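Local atomic coordinates of putative immunoglobulin-blocking virulence protein (Mycoplasma mycoides subsp. capri, PDB entry 7ADK), a protein that probably acts, with a lipoprotein chain bound beside it, as a virulence factor that blocks host immunoglobulins. Residues Leu641-Asn646 against Ile677-Gly682. Numbering follows the deposited sequence.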
loop_
_atom_site.group_PDB
_atom_site.type_symbol
_atom_site.label_atom_id
_atom_site.label_comp_id
_atom_site.label_asym_id
_atom_site.label_seq_id
_atom_site.Cartn_x
_atom_site.Cartn_y
_atom_site.Cartn_z
ATOM N N LEU A 641 -7.502 11.853 -18.682
ATOM C CA LEU A 641 -8.428 12.939 -18.399
ATOM C C LEU A 641 -9.187 12.662 -17.108
ATOM O O LEU A 641 -10.036 11.788 -17.075
ATOM C CB LEU A 641 -9.388 13.070 -19.593
ATOM C CG LEU A 641 -10.484 14.131 -19.424
ATOM C CD1 LEU A 641 -9.906 15.538 -19.399
ATOM C CD2 LEU A 641 -11.503 14.019 -20.544
ATOM N N THR A 642 -8.938 13.432 -16.062
ATOM C CA THR A 642 -9.725 13.370 -14.826
ATOM C C THR A 642 -10.738 14.510 -14.799
ATOM O O THR A 642 -10.408 15.654 -15.079
ATOM C CB THR A 642 -8.854 13.356 -13.567
ATOM O OG1 THR A 642 -7.838 12.389 -13.660
ATOM C CG2 THR A 642 -9.685 13.017 -12.339
ATOM N N LEU A 643 -11.983 14.180 -14.481
ATOM C CA LEU A 643 -13.135 15.054 -14.436
ATOM C C LEU A 643 -13.716 15.079 -13.026
ATOM O O LEU A 643 -13.745 14.076 -12.321
ATOM C CB LEU A 643 -14.167 14.553 -15.454
ATOM C CG LEU A 643 -13.731 14.631 -16.919
ATOM C CD1 LEU A 643 -14.753 13.961 -17.817
ATOM C CD2 LEU A 643 -13.535 16.066 -17.367
ATOM N N TYR A 644 -14.255 16.214 -12.626
ATOM C CA TYR A 644 -15.096 16.271 -11.450
ATOM C C TYR A 644 -16.403 15.504 -11.654
ATOM O O TYR A 644 -17.093 15.717 -12.653
ATOM C CB TYR A 644 -15.358 17.714 -11.078
ATOM C CG TYR A 644 -16.227 17.835 -9.858
ATOM C CD1 TYR A 644 -15.685 17.566 -8.594
ATOM C CD2 TYR A 644 -17.581 18.176 -9.988
ATOM C CE1 TYR A 644 -16.486 17.683 -7.456
ATOM C CE2 TYR A 644 -18.378 18.313 -8.848
ATOM C CZ TYR A 644 -17.823 18.084 -7.579
ATOM O OH TYR A 644 -18.552 18.288 -6.468
ATOM N N ASN A 645 -16.782 14.661 -10.686
ATOM C CA ASN A 645 -18.155 14.189 -10.544
ATOM C C ASN A 645 -18.562 13.964 -9.083
ATOM O O ASN A 645 -17.738 13.656 -8.233
ATOM C CB ASN A 645 -18.414 12.950 -11.407
ATOM C CG ASN A 645 -19.892 12.776 -11.674
ATOM O OD1 ASN A 645 -20.671 13.712 -11.632
ATOM N ND2 ASN A 645 -20.348 11.591 -11.915
ATOM N N ASN A 646 -19.852 14.127 -8.825
ATOM C CA ASN A 646 -20.459 14.425 -7.530
ATOM C C ASN A 646 -21.529 13.392 -7.126
ATOM O O ASN A 646 -21.818 13.196 -5.947
ATOM C CB ASN A 646 -21.073 15.823 -7.728
ATOM C CG ASN A 646 -21.418 16.588 -6.471
ATOM O OD1 ASN A 646 -21.453 16.087 -5.374
ATOM N ND2 ASN A 646 -21.663 17.858 -6.590
ATOM N N ILE A 677 -10.093 7.803 -18.928
ATOM C CA ILE A 677 -10.934 8.805 -18.286
ATOM C C ILE A 677 -11.119 8.381 -16.831
ATOM O O ILE A 677 -11.275 7.200 -16.543
ATOM C CB ILE A 677 -12.266 9.036 -19.034
ATOM C CG1 ILE A 677 -12.035 9.580 -20.452
ATOM C CG2 ILE A 677 -13.163 10.007 -18.257
ATOM C CD1 ILE A 677 -13.264 9.550 -21.339
ATOM N N HIS A 678 -11.098 9.348 -15.927
ATOM C CA HIS A 678 -11.286 9.191 -14.483
ATOM C C HIS A 678 -12.307 10.192 -13.946
ATOM O O HIS A 678 -12.489 11.257 -14.520
ATOM C CB HIS A 678 -9.969 9.419 -13.747
ATOM C CG HIS A 678 -8.945 8.338 -13.870
ATOM N ND1 HIS A 678 -8.904 7.165 -13.116
ATOM C CD2 HIS A 678 -7.824 8.419 -14.623
ATOM C CE1 HIS A 678 -7.751 6.565 -13.440
ATOM N NE2 HIS A 678 -7.091 7.297 -14.345
ATOM N N PHE A 679 -12.902 9.909 -12.794
ATOM C CA PHE A 679 -13.795 10.827 -12.087
ATOM C C PHE A 679 -13.402 10.979 -10.620
ATOM O O PHE A 679 -12.974 10.013 -9.995
ATOM C CB PHE A 679 -15.241 10.361 -12.227
ATOM C CG PHE A 679 -15.789 10.374 -13.633
ATOM C CD1 PHE A 679 -16.102 11.596 -14.234
ATOM C CD2 PHE A 679 -15.976 9.184 -14.351
ATOM C CE1 PHE A 679 -16.582 11.632 -15.547
ATOM C CE2 PHE A 679 -16.449 9.217 -15.669
ATOM C CZ PHE A 679 -16.750 10.445 -16.270
ATOM N N SER A 680 -13.595 12.157 -10.034
ATOM C CA SER A 680 -13.188 12.453 -8.648
ATOM C C SER A 680 -13.804 11.564 -7.552
ATOM O O SER A 680 -13.227 11.423 -6.479
ATOM C CB SER A 680 -13.506 13.913 -8.332
ATOM O OG SER A 680 -12.900 14.768 -9.260
ATOM N N ASN A 681 -14.944 10.930 -7.815
ATOM C CA ASN A 681 -15.661 10.050 -6.894
ATOM C C ASN A 681 -15.337 8.543 -7.046
ATOM O O ASN A 681 -15.177 7.844 -6.051
ATOM C CB ASN A 681 -17.168 10.333 -7.048
ATOM C CG ASN A 681 -17.707 10.071 -8.435
ATOM O OD1 ASN A 681 -16.979 10.031 -9.409
ATOM N ND2 ASN A 681 -18.974 9.813 -8.575
ATOM N N GLY A 682 -15.296 8.006 -8.271
ATOM C CA GLY A 682 -15.296 6.564 -8.578
ATOM C C GLY A 682 -16.615 5.774 -8.388
ATOM O O GLY A 682 -16.693 4.621 -8.796
#
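I677 pairs with L641 in parallel register, its CG2 approaching L643 CD1, and both I677 and L643 rest against Y707 of helix 698-709. At H678 the backbone is gripped twice: its N donates to L641 O at 2.9 Å, and its O accepts from L643 N. H678 lies on the T642 face, its CB 3.7 Å from T642 OG1, and its NE2 is hydrogen-bonded to E640 of the same chain. F679 returns to the leucine face and runs alongside L643, pointing the same way. Its CG is anti to the carbonyl carbon (chi1 -64°), and the ring's CE1 meets L643 CD1 at 3.7 Å, with N645 CB near F679 CD1. Just past the strand, S680 N donates to L643 O at 3.0 Å, nearly along the C=O axis, while S680 OG donates a second hydrogen bond to L643 O from above the carbonyl plane, 3.3 Å away. N681 then lays its amide obliquely across N645, the planes 75° apart, and N684 of the same chain hydrogen-bonds both side chains. N645 O is hydrogen-bonded to S685 of the lipoprotein chain. H678 bonding both residues that flank its partner T642 marks parallel β-pairing, here at 676-679, the outermost strand of a five-stranded parallel sheet within this chain.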